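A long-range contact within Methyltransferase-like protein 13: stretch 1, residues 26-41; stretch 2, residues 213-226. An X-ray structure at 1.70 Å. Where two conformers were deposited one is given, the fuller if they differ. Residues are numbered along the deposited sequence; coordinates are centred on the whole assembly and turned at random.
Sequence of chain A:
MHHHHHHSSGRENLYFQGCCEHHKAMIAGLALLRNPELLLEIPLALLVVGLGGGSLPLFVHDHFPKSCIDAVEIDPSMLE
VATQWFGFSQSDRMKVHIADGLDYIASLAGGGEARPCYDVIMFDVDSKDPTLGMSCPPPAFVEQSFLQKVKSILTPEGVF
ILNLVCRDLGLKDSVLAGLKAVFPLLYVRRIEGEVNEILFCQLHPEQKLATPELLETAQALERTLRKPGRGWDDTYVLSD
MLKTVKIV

Stretch 1 (26-41) MIAGLALLRNPELLLE
Stretch 2, residues 213-226: ELLETAQALERTLR

This is an apolar packing contact, without a single hydrogen bond across it, in which a regular helix, 213-226, lays one face against a segment that passes from helix through 3-10 turns and a loop into a second, weakly bonded helix.

Stretch 2 is the continuous helix, begun earlier in the chain: phi/psi are helical throughout, with psi rising to -28° at Glu222 and -22° at Leu225, and i to i+4 backbone bonds run throughout, weakening only at Thr224 N to Ala220 O, 3.5 Å. Stretch 1 enters at Met26 already in a helix that began earlier in the chain and tightens to i to i+3 bonding, with Ala31 N to Ala28 O and Leu32 N to Gly29 O both at 3.0 Å. Arg34 (170/172) and Asn35 (-37/115) then break the helical path, and from about Pro36 the chain coils again to Glu41. The axis of this last helix approaches that of 213-226 to 9.5 Å, with N-to-C directions 44° apart.

Two close backbone approaches set the register: the CA atoms of Ala31 and Ala218 lie 5.6 Å apart, and those of Pro36 and Leu221 5.5 Å. Alanines meet at the first; at the second a proline meets a leucine. Ala31 points its CB toward the partner helix, 4.2 Å from Ala218 CA. Pro36, with a C-gamma endo ring, also faces it; its CG is 3.3 Å from Ala220 CB, a closeness to be read with caution because Pro36 is poorly ordered, and 4.0 Å from Thr217 O.

Leu221 is the hub and loses the most area to the contact. Its CA-to-CB bond runs sideways, but chi1 t and chi2 p bring the end of the side chain in. Its CD2 lies 3.8 Å from Ala31 CB, 3.5 Å from Ala31 N and 4.2 Å from Leu30 CB, while its CD1 meets Leu39 CD2 at 3.8 Å, Leu39 being likewise t, p. The rule to read here is that one buried leucine bridges the 3-10 segment and the second helix.

Farther along the partner helix, Leu225 (m, t) sets CD1 3.9 Å from Ile27 CG2, with Ile27 also m, t. Leu40 (m, t) brings CD1 to 4.2 Å from Thr224 CB. At the other end, Leu214 has off-rotamer angles, chi1 -140° and chi2 31°, yet its CD1 reaches Leu32 CD2 at 3.8 Å; Leu32 (m, t) starts away from the helix and comes nearer at its tip.

The threonines keep their polarity within their own helix. Both have chi1 p, and Thr224 OG1 donates to Leu221 O at 2.7 Å. Thr217 OG1 lies 3.1 Å from both Glu213 O and Leu214 O, but 3.8 Å from Ala31 O, where no hydrogen bond forms.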

# COMPACT_ATOMS: atom_id res chain seq x y z
N MET A 26 5.27 -3.05 5.59
CA MET A 26 4.67 -2.58 4.32
C MET A 26 5.32 -1.29 3.82
O MET A 26 5.68 -1.19 2.66
CB MET A 26 3.15 -2.43 4.43
CG MET A 26 2.45 -3.76 4.66
SD MET A 26 0.71 -3.56 5.04
CE MET A 26 0.07 -3.41 3.39
N ILE A 27 5.52 -0.34 4.74
CA ILE A 27 6.19 0.93 4.45
C ILE A 27 7.62 0.66 3.92
O ILE A 27 8.07 1.32 2.99
CB ILE A 27 6.18 1.85 5.70
CG1 ILE A 27 4.74 2.32 6.00
CG2 ILE A 27 7.07 3.06 5.49
CD1 ILE A 27 4.50 2.71 7.45
N ALA A 28 8.28 -0.35 4.46
CA ALA A 28 9.63 -0.74 4.00
C ALA A 28 9.69 -1.05 2.51
O ALA A 28 10.73 -0.85 1.88
CB ALA A 28 10.16 -1.90 4.83
N GLY A 29 8.57 -1.50 1.93
CA GLY A 29 8.49 -1.76 0.51
C GLY A 29 8.72 -0.61 -0.42
O GLY A 29 9.05 -0.81 -1.61
N LEU A 30 8.53 0.61 0.09
CA LEU A 30 8.85 1.81 -0.68
C LEU A 30 10.34 1.84 -1.10
O LEU A 30 10.69 2.45 -2.14
CB LEU A 30 8.50 3.06 0.11
CG LEU A 30 7.05 3.28 0.52
CD1 LEU A 30 6.89 4.54 1.35
CD2 LEU A 30 6.17 3.34 -0.70
N ALA A 31 11.20 1.16 -0.35
CA ALA A 31 12.62 1.03 -0.75
C ALA A 31 12.84 0.36 -2.12
O ALA A 31 13.87 0.62 -2.75
CB ALA A 31 13.40 0.33 0.34
N LEU A 32 11.89 -0.43 -2.61
CA LEU A 32 12.01 -1.02 -3.95
C LEU A 32 11.74 -0.06 -5.12
O LEU A 32 11.85 -0.48 -6.28
CB LEU A 32 11.09 -2.25 -4.09
CG LEU A 32 11.31 -3.35 -3.05
CD1 LEU A 32 10.28 -4.45 -3.21
CD2 LEU A 32 12.71 -3.91 -3.16
N LEU A 33 11.33 1.18 -4.84
CA LEU A 33 11.05 2.14 -5.91
C LEU A 33 12.28 2.82 -6.55
O LEU A 33 12.36 2.93 -7.77
CB LEU A 33 10.12 3.23 -5.42
CG LEU A 33 8.67 2.84 -5.18
CD1 LEU A 33 7.99 3.97 -4.44
CD2 LEU A 33 7.97 2.57 -6.51
N ARG A 34 13.19 3.33 -5.74
CA ARG A 34 14.20 4.30 -6.25
C ARG A 34 14.99 4.93 -5.11
O ARG A 34 14.64 4.76 -3.94
CB ARG A 34 13.54 5.42 -7.08
N ASN A 35 16.03 5.68 -5.47
CA ASN A 35 16.86 6.39 -4.49
C ASN A 35 16.00 6.95 -3.33
O ASN A 35 15.15 7.80 -3.56
CB ASN A 35 17.63 7.54 -5.16
N PRO A 36 16.21 6.44 -2.09
CA PRO A 36 15.38 6.84 -0.94
C PRO A 36 15.58 8.30 -0.50
O PRO A 36 14.71 8.86 0.19
CB PRO A 36 15.81 5.88 0.17
CG PRO A 36 17.20 5.50 -0.20
CD PRO A 36 17.30 5.54 -1.69
N GLU A 37 16.72 8.88 -0.87
CA GLU A 37 16.91 10.33 -0.82
C GLU A 37 15.86 10.98 -1.71
O GLU A 37 15.08 11.83 -1.25
CB GLU A 37 18.31 10.71 -1.30
N LEU A 38 15.80 10.55 -2.97
CA LEU A 38 14.82 11.10 -3.90
C LEU A 38 13.38 10.85 -3.46
O LEU A 38 12.54 11.70 -3.68
CB LEU A 38 15.01 10.57 -5.33
CG LEU A 38 16.08 11.22 -6.22
CD1 LEU A 38 15.75 10.91 -7.67
CD2 LEU A 38 16.21 12.72 -6.01
N LEU A 39 13.12 9.71 -2.83
CA LEU A 39 11.77 9.27 -2.44
C LEU A 39 10.95 10.29 -1.65
O LEU A 39 9.77 10.46 -1.89
CB LEU A 39 11.88 7.96 -1.66
CG LEU A 39 10.67 7.10 -1.36
CD1 LEU A 39 10.05 6.58 -2.65
CD2 LEU A 39 11.11 5.94 -0.47
N LEU A 40 11.58 10.97 -0.69
CA LEU A 40 10.94 12.05 0.04
C LEU A 40 10.74 13.32 -0.82
O LEU A 40 9.83 14.11 -0.57
CB LEU A 40 11.79 12.46 1.24
CG LEU A 40 11.83 11.56 2.47
CD1 LEU A 40 12.71 12.23 3.52
CD2 LEU A 40 10.44 11.30 3.01
N GLU A 41 11.63 13.53 -1.79
CA GLU A 41 11.71 14.78 -2.54
C GLU A 41 10.91 14.82 -3.82
O GLU A 41 10.89 15.87 -4.50
CB GLU A 41 13.17 15.05 -2.90
CG GLU A 41 14.08 15.13 -1.70
CD GLU A 41 15.55 15.28 -2.07
OE1 GLU A 41 15.86 15.32 -3.29
OE2 GLU A 41 16.38 15.38 -1.14
N GLU A 213 22.70 -3.85 -3.04
CA GLU A 213 21.83 -2.69 -3.35
C GLU A 213 20.53 -2.75 -2.55
O GLU A 213 20.09 -1.76 -1.99
CB GLU A 213 21.53 -2.64 -4.85
N LEU A 214 19.94 -3.95 -2.50
CA LEU A 214 18.77 -4.26 -1.66
C LEU A 214 18.99 -3.82 -0.21
O LEU A 214 18.16 -3.12 0.38
CB LEU A 214 18.49 -5.77 -1.73
CG LEU A 214 17.09 -6.37 -1.82
CD1 LEU A 214 16.07 -5.49 -2.54
CD2 LEU A 214 17.18 -7.74 -2.47
N LEU A 215 20.13 -4.20 0.35
CA LEU A 215 20.50 -3.83 1.71
C LEU A 215 20.72 -2.31 1.86
O LEU A 215 20.27 -1.71 2.82
CB LEU A 215 21.78 -4.57 2.11
CG LEU A 215 22.19 -4.53 3.58
CD1 LEU A 215 21.36 -5.50 4.40
CD2 LEU A 215 23.68 -4.82 3.73
N GLU A 216 21.40 -1.71 0.89
CA GLU A 216 21.72 -0.29 0.94
C GLU A 216 20.44 0.57 0.94
O GLU A 216 20.25 1.42 1.83
CB GLU A 216 22.62 0.08 -0.24
N THR A 217 19.54 0.29 -0.02
CA THR A 217 18.28 1.05 -0.15
C THR A 217 17.41 0.94 1.11
O THR A 217 16.84 1.93 1.56
CB THR A 217 17.48 0.65 -1.41
OG1 THR A 217 17.17 -0.75 -1.39
CG2 THR A 217 18.28 0.99 -2.69
N ALA A 218 17.33 -0.25 1.71
CA ALA A 218 16.56 -0.41 2.95
C ALA A 218 17.11 0.41 4.09
O ALA A 218 16.37 1.06 4.81
CB ALA A 218 16.47 -1.87 3.37
N GLN A 219 18.42 0.38 4.29
CA GLN A 219 19.02 1.09 5.42
C GLN A 219 18.89 2.61 5.29
O GLN A 219 18.65 3.31 6.27
CB GLN A 219 20.49 0.68 5.60
CG GLN A 219 20.60 -0.77 6.06
CD GLN A 219 22.03 -1.29 6.10
OE1 GLN A 219 22.91 -0.79 5.40
NE2 GLN A 219 22.25 -2.31 6.92
N ALA A 220 19.04 3.10 4.07
CA ALA A 220 18.84 4.51 3.77
C ALA A 220 17.40 4.97 4.09
O ALA A 220 17.21 6.02 4.70
CB ALA A 220 19.17 4.78 2.32
N LEU A 221 16.40 4.16 3.73
CA LEU A 221 15.01 4.49 4.03
C LEU A 221 14.76 4.60 5.52
O LEU A 221 14.14 5.55 5.96
CB LEU A 221 14.03 3.48 3.41
CG LEU A 221 12.53 3.80 3.51
CD1 LEU A 221 12.18 5.21 3.07
CD2 LEU A 221 11.74 2.79 2.71
N GLU A 222 15.26 3.63 6.29
CA GLU A 222 15.00 3.61 7.75
C GLU A 222 15.66 4.78 8.49
O GLU A 222 15.16 5.20 9.54
CB GLU A 222 15.46 2.29 8.37
N ARG A 223 16.77 5.28 7.95
CA ARG A 223 17.50 6.41 8.54
C ARG A 223 16.66 7.69 8.49
O ARG A 223 16.58 8.42 9.47
CB ARG A 223 18.82 6.65 7.79
N THR A 224 16.02 7.92 7.34
CA THR A 224 15.15 9.08 7.16
C THR A 224 13.88 8.98 8.03
O THR A 224 13.54 9.92 8.73
CB THR A 224 14.78 9.27 5.67
OG1 THR A 224 13.97 8.18 5.24
CG2 THR A 224 16.04 9.34 4.80
N LEU A 225 13.22 7.83 8.02
CA LEU A 225 11.97 7.67 8.78
C LEU A 225 12.09 7.70 10.31
O LEU A 225 11.10 7.95 11.02
CB LEU A 225 11.25 6.38 8.34
CG LEU A 225 10.89 6.37 6.85
CD1 LEU A 225 10.27 5.04 6.48
CD2 LEU A 225 9.96 7.53 6.51
N ARG A 226 13.30 7.42 10.82
CA ARG A 226 13.61 7.54 12.24
C ARG A 226 13.94 8.99 12.63
O ARG A 226 13.69 9.39 13.78
CB ARG A 226 14.78 6.61 12.61